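Local coordinates for protein EH1AB1 (Metagenome, PDB 6RKY) that probably hydrolyses carboxylic esters as an alpha/beta-hydrolase-fold esterase with the oxyanion loop of the hormone-sensitive lipase family, at residues I98-G103 with I131-A136; F105-I110 with D230-A235; Y222-A227 with T298-F303. All coordinates share one frame; numbering follows the deposited sequence.

Interaction 1: residues I98-G103 with I131-A136; sequences IYYHGG and IDYRLA. With ZK8 (hexyl-[2-(3-oxidanylpyridin-2-yl)pyridin-3-yl]oxy-phosphinic acid), chain F.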
loop_
_atom_site.group_PDB
_atom_site.type_symbol
_atom_site.label_atom_id
_atom_site.label_comp_id
_atom_site.label_asym_id
_atom_site.label_seq_id
_atom_site.Cartn_x
_atom_site.Cartn_y
_atom_site.Cartn_z
ATOM N N ILE A 98 3.690 0.766 18.428
ATOM C CA ILE A 98 2.992 0.213 19.626
ATOM C C ILE A 98 1.874 -0.679 19.099
ATOM O O ILE A 98 1.031 -0.149 18.379
ATOM C CB ILE A 98 2.495 1.354 20.530
ATOM C CG1 ILE A 98 3.650 2.266 20.947
ATOM C CG2 ILE A 98 1.764 0.803 21.739
ATOM C CD1 ILE A 98 3.194 3.582 21.494
ATOM N N TYR A 99 1.937 -1.987 19.364
ATOM C CA TYR A 99 1.098 -3.023 18.707
ATOM C C TYR A 99 0.096 -3.596 19.694
ATOM O O TYR A 99 0.522 -4.088 20.736
ATOM C CB TYR A 99 1.925 -4.172 18.139
ATOM C CG TYR A 99 1.121 -5.149 17.316
ATOM C CD1 TYR A 99 0.622 -6.315 17.878
ATOM C CD2 TYR A 99 0.843 -4.901 15.986
ATOM C CE1 TYR A 99 -0.120 -7.216 17.130
ATOM C CE2 TYR A 99 0.087 -5.779 15.222
ATOM C CZ TYR A 99 -0.389 -6.947 15.795
ATOM O OH TYR A 99 -1.124 -7.833 15.059
ATOM N N TYR A 100 -1.194 -3.539 19.344
ATOM C CA TYR A 100 -2.314 -4.050 20.173
ATOM C C TYR A 100 -2.859 -5.345 19.546
ATOM O O TYR A 100 -3.481 -5.294 18.465
ATOM C CB TYR A 100 -3.386 -2.979 20.300
ATOM C CG TYR A 100 -2.918 -1.652 20.836
ATOM C CD1 TYR A 100 -2.648 -1.467 22.181
ATOM C CD2 TYR A 100 -2.782 -0.560 20.004
ATOM C CE1 TYR A 100 -2.219 -0.246 22.669
ATOM C CE2 TYR A 100 -2.365 0.672 20.479
ATOM C CZ TYR A 100 -2.091 0.834 21.817
ATOM O OH TYR A 100 -1.698 2.058 22.275
ATOM N N HIS A 101 -2.617 -6.488 20.190
ATOM C CA HIS A 101 -3.049 -7.819 19.690
ATOM C C HIS A 101 -4.573 -7.831 19.536
ATOM O O HIS A 101 -5.209 -6.933 20.079
ATOM C CB HIS A 101 -2.541 -8.937 20.611
ATOM C CG HIS A 101 -3.207 -8.937 21.948
ATOM N ND1 HIS A 101 -4.407 -9.564 22.158
ATOM C CD2 HIS A 101 -2.855 -8.365 23.122
ATOM C CE1 HIS A 101 -4.763 -9.394 23.416
ATOM N NE2 HIS A 101 -3.834 -8.647 24.024
ATOM N N GLY A 102 -5.112 -8.801 18.791
ATOM C CA GLY A 102 -6.557 -9.021 18.613
ATOM C C GLY A 102 -7.072 -10.179 19.467
ATOM O O GLY A 102 -6.255 -10.835 20.142
ATOM N N GLY A 103 -8.382 -10.446 19.395
ATOM C CA GLY A 103 -9.110 -11.468 20.177
ATOM C C GLY A 103 -10.431 -10.949 20.741
ATOM O O GLY A 103 -10.879 -11.477 21.773
ATOM N N ILE A 131 1.662 -4.591 23.655
ATOM C CA ILE A 131 0.977 -4.163 24.908
ATOM C C ILE A 131 0.020 -5.255 25.377
ATOM O O ILE A 131 -0.742 -5.796 24.563
ATOM C CB ILE A 131 0.236 -2.838 24.686
ATOM C CG1 ILE A 131 1.202 -1.750 24.210
ATOM C CG2 ILE A 131 -0.542 -2.437 25.935
ATOM C CD1 ILE A 131 2.420 -1.580 25.089
ATOM N N ASP A 132 -0.023 -5.428 26.701
ATOM C CA ASP A 132 -0.874 -6.452 27.348
ATOM C C ASP A 132 -1.967 -5.754 28.156
ATOM O O ASP A 132 -1.782 -5.528 29.381
ATOM C CB ASP A 132 0.016 -7.325 28.211
ATOM C CG ASP A 132 -0.303 -8.811 28.161
ATOM O OD1 ASP A 132 -1.081 -9.226 27.270
ATOM O OD2 ASP A 132 0.263 -9.555 29.000
ATOM N N TYR A 133 -3.053 -5.392 27.483
ATOM C CA TYR A 133 -4.177 -4.598 28.037
ATOM C C TYR A 133 -5.120 -5.540 28.792
ATOM O O TYR A 133 -5.063 -6.758 28.627
ATOM C CB TYR A 133 -4.859 -3.826 26.907
ATOM C CG TYR A 133 -5.256 -4.647 25.706
ATOM C CD1 TYR A 133 -4.422 -4.778 24.605
ATOM C CD2 TYR A 133 -6.478 -5.295 25.669
ATOM C CE1 TYR A 133 -4.791 -5.530 23.498
ATOM C CE2 TYR A 133 -6.873 -6.041 24.572
ATOM C CZ TYR A 133 -6.033 -6.154 23.479
ATOM O OH TYR A 133 -6.477 -6.906 22.425
ATOM N N ARG A 134 -5.974 -4.962 29.628
ATOM C CA ARG A 134 -6.974 -5.715 30.425
ATOM C C ARG A 134 -8.034 -6.297 29.480
ATOM O O ARG A 134 -8.413 -5.602 28.505
ATOM C CB ARG A 134 -7.599 -4.802 31.478
ATOM C CG ARG A 134 -6.731 -4.600 32.712
ATOM C CD ARG A 134 -7.407 -3.653 33.684
ATOM N NE ARG A 134 -7.411 -2.295 33.155
ATOM C CZ ARG A 134 -8.336 -1.364 33.406
ATOM N NH1 ARG A 134 -9.359 -1.635 34.198
ATOM N NH2 ARG A 134 -8.228 -0.162 32.860
ATOM N N LEU A 135 -8.489 -7.523 29.760
ATOM C CA LEU A 135 -9.477 -8.253 28.921
ATOM C C LEU A 135 -10.809 -8.363 29.663
ATOM O O LEU A 135 -10.804 -8.342 30.927
ATOM C CB LEU A 135 -8.931 -9.644 28.597
ATOM C CG LEU A 135 -7.574 -9.649 27.886
ATOM C CD1 LEU A 135 -6.971 -11.037 27.881
ATOM C CD2 LEU A 135 -7.691 -9.116 26.463
ATOM N N ALA A 136 -11.892 -8.483 28.885
ATOM C CA ALA A 136 -13.256 -8.831 29.340
ATOM C C ALA A 136 -13.393 -10.355 29.371
ATOM O O ALA A 136 -12.697 -11.043 28.630
ATOM C CB ALA A 136 -14.255 -8.199 28.410
HETATM C C10 ZK8 F . -6.451 -13.484 15.449
HETATM C C11 ZK8 F . -6.611 -12.100 15.450
HETATM C C12 ZK8 F . -7.833 -11.527 15.837
HETATM C C13 ZK8 F . -9.681 -14.702 16.557
HETATM C C14 ZK8 F . -11.061 -14.513 16.852
HETATM C C15 ZK8 F . -11.873 -15.605 17.194
HETATM C C16 ZK8 F . -11.336 -16.904 17.259
HETATM C C17 ZK8 F . -9.978 -17.108 16.973
HETATM P P01 ZK8 F . -10.399 -10.067 16.538
HETATM C C01 ZK8 F . -12.069 -9.948 15.912
HETATM C C07 ZK8 F . -8.937 -12.323 16.219
HETATM N N01 ZK8 F . -7.542 -14.126 15.833
HETATM C C02 ZK8 F . -13.107 -9.344 16.850
HETATM C C08 ZK8 F . -8.767 -13.753 16.214
HETATM N N02 ZK8 F . -9.330 -15.989 16.666
HETATM O O02 ZK8 F . -11.683 -13.237 16.813
HETATM C C03 ZK8 F . -13.818 -8.117 16.272
HETATM O O03 ZK8 F . -10.193 -11.687 16.589
HETATM C C04 ZK8 F . -15.113 -7.816 17.033
HETATM C C05 ZK8 F . -14.932 -6.681 18.054
HETATM C C06 ZK8 F . -15.650 -7.006 19.362
HETATM O O1 ZK8 F . -10.171 -9.297 17.812
#
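Tyr99 and Ile131 join neighbouring parallel strands, 94-100 and 127-132, of the beta-alpha-beta unit that passes through helix 114-124 in this alpha/beta hydrolase. The bond runs from Ile131 N to Tyr99 O (3.2 Å). Beside it Ile131 CG1, anti to the carbonyl carbon (chi1 -58°), comes to 3.6 Å from Ile98 CG2 and to 4.0 Å from Tyr100 CE1.

Beyond the strand ends the contact is carried by His101 and Tyr133. In both, CG sits between the backbone N and the carbonyl carbon, bringing the two rings over each other. They form an offset stack with centroids 4.3 Å apart and planes within 10° of parallel, and Tyr133 OH lies over the rim of one imidazole face. The same hydroxyl donates to His101 O at 2.7 Å, from above the carbonyl plane. Leu135 CD2 meets the imidazole edge.

His101 opens the HGGG sequence that in hormone-sensitive lipase relatives forms the oxyanion hole. Consistent with this, Gly103 N donates to O1 of the bound phosphinic ligand at 2.7 Å. Alongside the stack, the bond from His101 ND1 to Gly102 O helps to fix the imidazole's rotation: 3.0 Å, in the ring plane and nearly straight at 169°.

Interaction 2: residues F105-I110 with D230-A235; sequences FVIGNI and DWFWEA. With ZK8 (hexyl-[2-(3-oxidanylpyridin-2-yl)pyridin-3-yl]oxy-phosphinic acid), chain F.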
loop_
_atom_site.group_PDB
_atom_site.type_symbol
_atom_site.label_atom_id
_atom_site.label_comp_id
_atom_site.label_asym_id
_atom_site.label_seq_id
_atom_site.Cartn_x
_atom_site.Cartn_y
_atom_site.Cartn_z
ATOM N N PHE A 105 -11.231 -8.292 22.406
ATOM C CA PHE A 105 -11.051 -7.715 23.766
ATOM C C PHE A 105 -11.274 -8.786 24.847
ATOM O O PHE A 105 -11.495 -8.409 26.001
ATOM C CB PHE A 105 -12.003 -6.539 23.994
ATOM C CG PHE A 105 -11.887 -5.436 22.972
ATOM C CD1 PHE A 105 -10.865 -4.497 23.043
ATOM C CD2 PHE A 105 -12.804 -5.339 21.935
ATOM C CE1 PHE A 105 -10.758 -3.500 22.087
ATOM C CE2 PHE A 105 -12.689 -4.330 20.990
ATOM C CZ PHE A 105 -11.670 -3.413 21.073
ATOM N N VAL A 106 -11.188 -10.073 24.496
ATOM C CA VAL A 106 -11.458 -11.203 25.432
ATOM C C VAL A 106 -10.279 -12.182 25.465
ATOM O O VAL A 106 -9.862 -12.565 26.569
ATOM C CB VAL A 106 -12.751 -11.924 25.046
ATOM C CG1 VAL A 106 -12.943 -13.186 25.866
ATOM C CG2 VAL A 106 -13.960 -11.004 25.169
ATOM N N ILE A 107 -9.806 -12.630 24.299
ATOM C CA ILE A 107 -8.684 -13.609 24.178
ATOM C C ILE A 107 -7.455 -12.893 23.603
ATOM O O ILE A 107 -7.499 -11.654 23.447
ATOM C CB ILE A 107 -9.109 -14.844 23.353
ATOM C CG1 ILE A 107 -9.400 -14.501 21.888
ATOM C CG2 ILE A 107 -10.279 -15.561 24.022
ATOM C CD1 ILE A 107 -9.572 -15.729 21.006
ATOM N N GLY A 108 -6.387 -13.651 23.350
ATOM C CA GLY A 108 -5.096 -13.131 22.866
ATOM C C GLY A 108 -4.285 -12.520 23.988
ATOM O O GLY A 108 -4.862 -12.196 25.046
ATOM N N ASN A 109 -2.984 -12.350 23.745
ATOM C CA ASN A 109 -1.988 -11.774 24.689
ATOM C C ASN A 109 -0.670 -11.586 23.928
ATOM O O ASN A 109 -0.628 -11.886 22.720
ATOM C CB ASN A 109 -1.843 -12.652 25.938
ATOM C CG ASN A 109 -1.438 -14.069 25.600
ATOM O OD1 ASN A 109 -0.484 -14.286 24.858
ATOM N ND2 ASN A 109 -2.155 -15.048 26.119
ATOM N N ILE A 110 0.375 -11.135 24.612
ATOM C CA ILE A 110 1.719 -10.885 24.010
ATOM C C ILE A 110 2.240 -12.171 23.345
ATOM O O ILE A 110 2.780 -12.073 22.215
ATOM C CB ILE A 110 2.667 -10.316 25.078
ATOM C CG1 ILE A 110 2.328 -8.861 25.397
ATOM C CG2 ILE A 110 4.102 -10.449 24.647
ATOM C CD1 ILE A 110 3.066 -8.298 26.599
ATOM N N ASP A 230 -20.680 -12.744 18.877
ATOM C CA ASP A 230 -21.706 -12.600 19.946
ATOM C C ASP A 230 -21.067 -12.975 21.293
ATOM O O ASP A 230 -21.295 -12.269 22.312
ATOM C CB ASP A 230 -22.946 -13.449 19.650
ATOM C CG ASP A 230 -23.753 -13.001 18.437
ATOM O OD1 ASP A 230 -24.535 -13.827 17.920
ATOM O OD2 ASP A 230 -23.609 -11.839 18.010
ATOM N N TRP A 231 -20.278 -14.048 21.285
ATOM C CA TRP A 231 -19.549 -14.569 22.472
ATOM C C TRP A 231 -18.597 -13.491 23.016
ATOM O O TRP A 231 -18.616 -13.271 24.246
ATOM C CB TRP A 231 -18.828 -15.858 22.083
ATOM C CG TRP A 231 -18.197 -16.623 23.200
ATOM C CD1 TRP A 231 -18.803 -17.506 24.050
ATOM C CD2 TRP A 231 -16.799 -16.652 23.527
ATOM N NE1 TRP A 231 -17.880 -18.061 24.895
ATOM C CE2 TRP A 231 -16.645 -17.562 24.594
ATOM C CE3 TRP A 231 -15.672 -15.990 23.032
ATOM C CZ2 TRP A 231 -15.406 -17.819 25.171
ATOM C CZ3 TRP A 231 -14.445 -16.245 23.603
ATOM C CH2 TRP A 231 -14.316 -17.142 24.662
ATOM N N PHE A 232 -17.828 -12.818 22.145
ATOM C CA PHE A 232 -16.957 -11.679 22.532
ATOM C C PHE A 232 -17.817 -10.535 23.075
ATOM O O PHE A 232 -17.457 -9.949 24.102
ATOM C CB PHE A 232 -16.096 -11.177 21.372
ATOM C CG PHE A 232 -15.090 -12.178 20.865
ATOM C CD1 PHE A 232 -14.228 -12.823 21.732
ATOM C CD2 PHE A 232 -15.001 -12.465 19.510
ATOM C CE1 PHE A 232 -13.315 -13.750 21.261
ATOM C CE2 PHE A 232 -14.082 -13.389 19.036
ATOM C CZ PHE A 232 -13.241 -14.033 19.915
ATOM N N TRP A 233 -18.917 -10.236 22.384
ATOM C CA TRP A 233 -19.849 -9.124 22.705
ATOM C C TRP A 233 -20.477 -9.332 24.095
ATOM O O TRP A 233 -20.450 -8.370 24.904
ATOM C CB TRP A 233 -20.910 -8.970 21.607
ATOM C CG TRP A 233 -21.568 -7.630 21.662
ATOM C CD1 TRP A 233 -22.779 -7.318 22.215
ATOM C CD2 TRP A 233 -20.990 -6.390 21.214
ATOM N NE1 TRP A 233 -23.002 -5.970 22.122
ATOM C CE2 TRP A 233 -21.928 -5.375 21.505
ATOM C CE3 TRP A 233 -19.781 -6.046 20.593
ATOM C CZ2 TRP A 233 -21.691 -4.041 21.181
ATOM C CZ3 TRP A 233 -19.542 -4.725 20.279
ATOM C CH2 TRP A 233 -20.493 -3.738 20.561
ATOM N N GLU A 234 -21.010 -10.529 24.359
ATOM C CA GLU A 234 -21.534 -10.955 25.689
ATOM C C GLU A 234 -20.586 -10.447 26.787
ATOM O O GLU A 234 -21.083 -9.842 27.771
ATOM C CB GLU A 234 -21.705 -12.481 25.757
ATOM C CG GLU A 234 -23.129 -12.964 25.454
ATOM C CD GLU A 234 -23.302 -14.350 24.825
ATOM O OE1 GLU A 234 -22.549 -15.288 25.189
ATOM O OE2 GLU A 234 -24.202 -14.493 23.964
ATOM N N ALA A 235 -19.274 -10.654 26.603
ATOM C CA ALA A 235 -18.214 -10.408 27.609
ATOM C C ALA A 235 -17.767 -8.934 27.623
ATOM O O ALA A 235 -17.493 -8.389 28.720
ATOM C CB ALA A 235 -17.051 -11.316 27.318
HETATM C C10 ZK8 F . -6.451 -13.484 15.449
HETATM C C11 ZK8 F . -6.611 -12.100 15.450
HETATM C C12 ZK8 F . -7.833 -11.527 15.837
HETATM C C13 ZK8 F . -9.681 -14.702 16.557
HETATM C C14 ZK8 F . -11.061 -14.513 16.852
HETATM C C15 ZK8 F . -11.873 -15.605 17.194
HETATM C C16 ZK8 F . -11.336 -16.904 17.259
HETATM C C17 ZK8 F . -9.978 -17.108 16.973
HETATM P P01 ZK8 F . -10.399 -10.067 16.538
HETATM C C01 ZK8 F . -12.069 -9.948 15.912
HETATM C C07 ZK8 F . -8.937 -12.323 16.219
HETATM N N01 ZK8 F . -7.542 -14.126 15.833
HETATM C C02 ZK8 F . -13.107 -9.344 16.850
HETATM C C08 ZK8 F . -8.767 -13.753 16.214
HETATM N N02 ZK8 F . -9.330 -15.989 16.666
HETATM O O02 ZK8 F . -11.683 -13.237 16.813
HETATM C C03 ZK8 F . -13.818 -8.117 16.272
HETATM O O03 ZK8 F . -10.193 -11.687 16.589
HETATM C C04 ZK8 F . -15.113 -7.816 17.033
HETATM C C05 ZK8 F . -14.932 -6.681 18.054
HETATM C C06 ZK8 F . -15.650 -7.006 19.362
HETATM O O1 ZK8 F . -10.171 -9.297 17.812
#
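Glu234 N donates to Asp230 O at 2.7 Å, closing a turn of helix 226-236 from which Trp231, Phe232 and Ala235 meet Val106 and Ile107 of the loop 105-110. The contact itself is apolar.

Val106 is divided among three partners. Its CG1, anti to the backbone N (chi1 172°), reaches Trp231 CZ3 at 4.1 Å, while CG2 turns to the methyl of Ala235, 3.8 Å from CB. At the fork itself, Val106 CB lies at the edge of the Phe232 ring, 3.7 Å from CD1. Ile107 crosses Phe232 at about a right angle: with chi1 at 66°, its CG1 sits between the backbone N and the carbonyl carbon and comes to 4.0 Å from Phe232 CE1. Its other branch, CG2, meets the edge of the indole at Trp231 CZ3.

The far rim of Phe232 lines the ligand pocket: Phe232 CZ is 3.4 Å from atom C15 of the bound phosphinic ligand, and that atom lies at the edge of the phenyl ring, in its plane. Replacing Phe232 by an alanine would probably open a gap between Ile107 and the hydroxypyridine ring of the ligand, leaving both without their shared aromatic wall.

The indole nitrogen of Trp231 is satisfied by Leu41 O. In the fold, residues 105-110 lie in the loop between strand 94-100 and helix 114-124; helix 226-236 packs on one part of it, while helix 43-55 supports Ile107 through Arg47, Val50 and Asp51, and helix 176-190 receives Phe105.

Interaction 3: residues Y222-A227 with T298-F303; sequences YFLSKA and TIHGFF. With ZK8 (hexyl-[2-(3-oxidanylpyridin-2-yl)pyridin-3-yl]oxy-phosphinic acid), chain F.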
loop_
_atom_site.group_PDB
_atom_site.type_symbol
_atom_site.label_atom_id
_atom_site.label_comp_id
_atom_site.label_asym_id
_atom_site.label_seq_id
_atom_site.Cartn_x
_atom_site.Cartn_y
_atom_site.Cartn_z
ATOM N N TYR A 222 -16.189 -19.161 7.837
ATOM C CA TYR A 222 -14.997 -18.381 7.424
ATOM C C TYR A 222 -14.186 -18.008 8.668
ATOM O O TYR A 222 -13.704 -16.861 8.753
ATOM C CB TYR A 222 -15.439 -17.186 6.575
ATOM C CG TYR A 222 -16.028 -17.591 5.251
ATOM C CD1 TYR A 222 -17.372 -17.411 4.963
ATOM C CD2 TYR A 222 -15.243 -18.213 4.294
ATOM C CE1 TYR A 222 -17.913 -17.811 3.746
ATOM C CE2 TYR A 222 -15.758 -18.626 3.079
ATOM C CZ TYR A 222 -17.100 -18.419 2.795
ATOM O OH TYR A 222 -17.608 -18.809 1.583
ATOM N N PHE A 223 -14.019 -18.979 9.573
ATOM C CA PHE A 223 -13.206 -18.915 10.818
ATOM C C PHE A 223 -13.851 -17.942 11.814
ATOM O O PHE A 223 -14.376 -18.437 12.839
ATOM C CB PHE A 223 -11.746 -18.573 10.504
ATOM C CG PHE A 223 -10.842 -18.538 11.713
ATOM C CD1 PHE A 223 -10.128 -17.389 12.028
ATOM C CD2 PHE A 223 -10.731 -19.639 12.551
ATOM C CE1 PHE A 223 -9.320 -17.348 13.151
ATOM C CE2 PHE A 223 -9.924 -19.594 13.676
ATOM C CZ PHE A 223 -9.212 -18.453 13.970
ATOM N N LEU A 224 -13.820 -16.629 11.545
ATOM C CA LEU A 224 -14.566 -15.646 12.372
ATOM C C LEU A 224 -16.037 -15.675 11.942
ATOM O O LEU A 224 -16.351 -15.224 10.809
ATOM C CB LEU A 224 -13.973 -14.236 12.256
ATOM C CG LEU A 224 -14.649 -13.172 13.136
ATOM C CD1 LEU A 224 -14.676 -13.612 14.594
ATOM C CD2 LEU A 224 -13.998 -11.804 13.003
ATOM N N SER A 225 -16.884 -16.208 12.821
ATOM C CA SER A 225 -18.346 -16.366 12.640
ATOM C C SER A 225 -19.101 -15.365 13.524
ATOM O O SER A 225 -18.460 -14.739 14.384
ATOM C CB SER A 225 -18.742 -17.771 12.960
ATOM O OG SER A 225 -18.560 -18.030 14.343
ATOM N N LYS A 226 -20.415 -15.240 13.314
ATOM C CA LYS A 226 -21.333 -14.407 14.143
ATOM C C LYS A 226 -21.344 -14.961 15.575
ATOM O O LYS A 226 -21.291 -14.166 16.530
ATOM C CB LYS A 226 -22.740 -14.387 13.531
ATOM C CG LYS A 226 -23.765 -13.496 14.223
ATOM C CD LYS A 226 -23.352 -12.035 14.308
ATOM C CE LYS A 226 -24.416 -11.128 14.886
ATOM N NZ LYS A 226 -23.867 -9.778 15.161
ATOM N N ALA A 227 -21.392 -16.284 15.712
ATOM C CA ALA A 227 -21.373 -17.000 17.008
ATOM C C ALA A 227 -20.198 -16.499 17.859
ATOM O O ALA A 227 -20.432 -16.132 19.026
ATOM C CB ALA A 227 -21.298 -18.486 16.757
ATOM N N THR A 298 -8.553 -14.890 1.049
ATOM C CA THR A 298 -8.063 -15.284 2.400
ATOM C C THR A 298 -8.989 -14.700 3.469
ATOM O O THR A 298 -9.805 -13.840 3.136
ATOM C CB THR A 298 -6.582 -14.929 2.609
ATOM O OG1 THR A 298 -6.063 -15.771 3.639
ATOM C CG2 THR A 298 -6.356 -13.490 2.995
ATOM N N ILE A 299 -8.804 -15.133 4.711
ATOM C CA ILE A 299 -9.794 -14.981 5.817
ATOM C C ILE A 299 -9.239 -14.047 6.895
ATOM O O ILE A 299 -8.023 -13.835 6.930
ATOM C CB ILE A 299 -10.127 -16.358 6.415
ATOM C CG1 ILE A 299 -8.863 -17.063 6.899
ATOM C CG2 ILE A 299 -10.924 -17.200 5.428
ATOM C CD1 ILE A 299 -9.133 -18.333 7.656
ATOM N N HIS A 300 -10.125 -13.534 7.749
ATOM C CA HIS A 300 -9.783 -12.923 9.053
ATOM C C HIS A 300 -8.797 -13.835 9.791
ATOM O O HIS A 300 -9.014 -15.051 9.771
ATOM C CB HIS A 300 -11.038 -12.720 9.891
ATOM C CG HIS A 300 -10.801 -11.817 11.043
ATOM N ND1 HIS A 300 -10.815 -10.444 10.892
ATOM C CD2 HIS A 300 -10.495 -12.060 12.335
ATOM C CE1 HIS A 300 -10.582 -9.879 12.055
ATOM N NE2 HIS A 300 -10.388 -10.850 12.963
ATOM N N GLY A 301 -7.752 -13.264 10.398
ATOM C CA GLY A 301 -6.767 -14.027 11.190
ATOM C C GLY A 301 -5.494 -14.360 10.438
ATOM O O GLY A 301 -4.524 -14.710 11.120
ATOM N N PHE A 302 -5.480 -14.251 9.104
ATOM C CA PHE A 302 -4.392 -14.765 8.218
ATOM C C PHE A 302 -3.065 -14.063 8.527
ATOM O O PHE A 302 -1.996 -14.645 8.308
ATOM C CB PHE A 302 -4.761 -14.627 6.741
ATOM C CG PHE A 302 -4.496 -13.284 6.118
ATOM C CD1 PHE A 302 -5.341 -12.209 6.354
ATOM C CD2 PHE A 302 -3.433 -13.120 5.229
ATOM C CE1 PHE A 302 -5.099 -10.982 5.760
ATOM C CE2 PHE A 302 -3.191 -11.895 4.625
ATOM C CZ PHE A 302 -4.018 -10.827 4.904
ATOM N N PHE A 303 -3.126 -12.849 9.062
ATOM C CA PHE A 303 -1.936 -12.035 9.424
ATOM C C PHE A 303 -1.109 -12.707 10.520
ATOM O O PHE A 303 0.086 -12.384 10.623
ATOM C CB PHE A 303 -2.372 -10.665 9.912
ATOM C CG PHE A 303 -1.297 -9.614 9.892
ATOM C CD1 PHE A 303 -0.641 -9.265 11.061
ATOM C CD2 PHE A 303 -1.000 -8.931 8.720
ATOM C CE1 PHE A 303 0.292 -8.251 11.059
ATOM C CE2 PHE A 303 -0.050 -7.925 8.719
ATOM C CZ PHE A 303 0.587 -7.589 9.889
HETATM C C10 ZK8 F . -6.451 -13.484 15.449
HETATM C C11 ZK8 F . -6.611 -12.100 15.450
HETATM C C12 ZK8 F . -7.833 -11.527 15.837
HETATM C C13 ZK8 F . -9.681 -14.702 16.557
HETATM C C14 ZK8 F . -11.061 -14.513 16.852
HETATM C C15 ZK8 F . -11.873 -15.605 17.194
HETATM C C16 ZK8 F . -11.336 -16.904 17.259
HETATM C C17 ZK8 F . -9.978 -17.108 16.973
HETATM P P01 ZK8 F . -10.399 -10.067 16.538
HETATM C C01 ZK8 F . -12.069 -9.948 15.912
HETATM C C07 ZK8 F . -8.937 -12.323 16.219
HETATM N N01 ZK8 F . -7.542 -14.126 15.833
HETATM C C02 ZK8 F . -13.107 -9.344 16.850
HETATM C C08 ZK8 F . -8.767 -13.753 16.214
HETATM N N02 ZK8 F . -9.330 -15.989 16.666
HETATM O O02 ZK8 F . -11.683 -13.237 16.813
HETATM C C03 ZK8 F . -13.818 -8.117 16.272
HETATM O O03 ZK8 F . -10.193 -11.687 16.589
HETATM C C04 ZK8 F . -15.113 -7.816 17.033
HETATM C C05 ZK8 F . -14.932 -6.681 18.054
HETATM C C06 ZK8 F . -15.650 -7.006 19.362
HETATM O O1 ZK8 F . -10.171 -9.297 17.812
#
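The probable Ser-His-Asp catalytic site holds this contact, in which Leu224 and Phe223, just before helix 226-236, pack against His300 and Ile299. Leu224 CD2 makes a CH-pi contact with the imidazole of His300, 3.7 Å from its centroid and 14° off the ring normal, so the methyl stands over the middle of one face.

Phe223 works through three positions. Its CB touches Ile299 CD1 at 3.9 Å, and the edge of its ring comes to His300 O, with CD1 3.4 Å away. With CG anti to the backbone N (chi1 -178°), the ring is carried toward the ligand, where CZ lies 3.4 Å from C17 of a pyridine ring. At Gly301, in the type II turn from Ile299 to Phe302, a CB would jam against the carbonyl O of His300 and come tight against Phe223 CE1.

His300 also borders the ligand's phosphorus, with NE2 3.7 Å from P01. Weak bonds link its ND1 to Asp270 and its NE2 to Ser175, as expected of a charge relay. The chemistry is thus divided: apolar carbon covers one imidazole face, while both ring nitrogens keep polar partners, which together probably hold the ring's orientation toward the serine.

How the interactions relate
All three contacts are buried and border the same bound ligand, but from different sides. Interaction 1 lies deepest, its centre about 8 Å from the centre of the chain, and joins central strands by a backbone bond, a ring stack and a hydroxyl bond. Interactions 2 and 3 lie farther out, their centres about 13 and 14 Å from it, and rely on apolar and aromatic packing. Both draw on helix 226-236, using its body and N-terminal approach. Segments 98-103 and 105-110 follow each other along a stretch that probably forms the oxyanion loop, and Ala136 N probably bonds to Phe105 O. Interaction 3 instead brings the probable catalytic histidine, its face packed by leucine while its nitrogens keep polar partners.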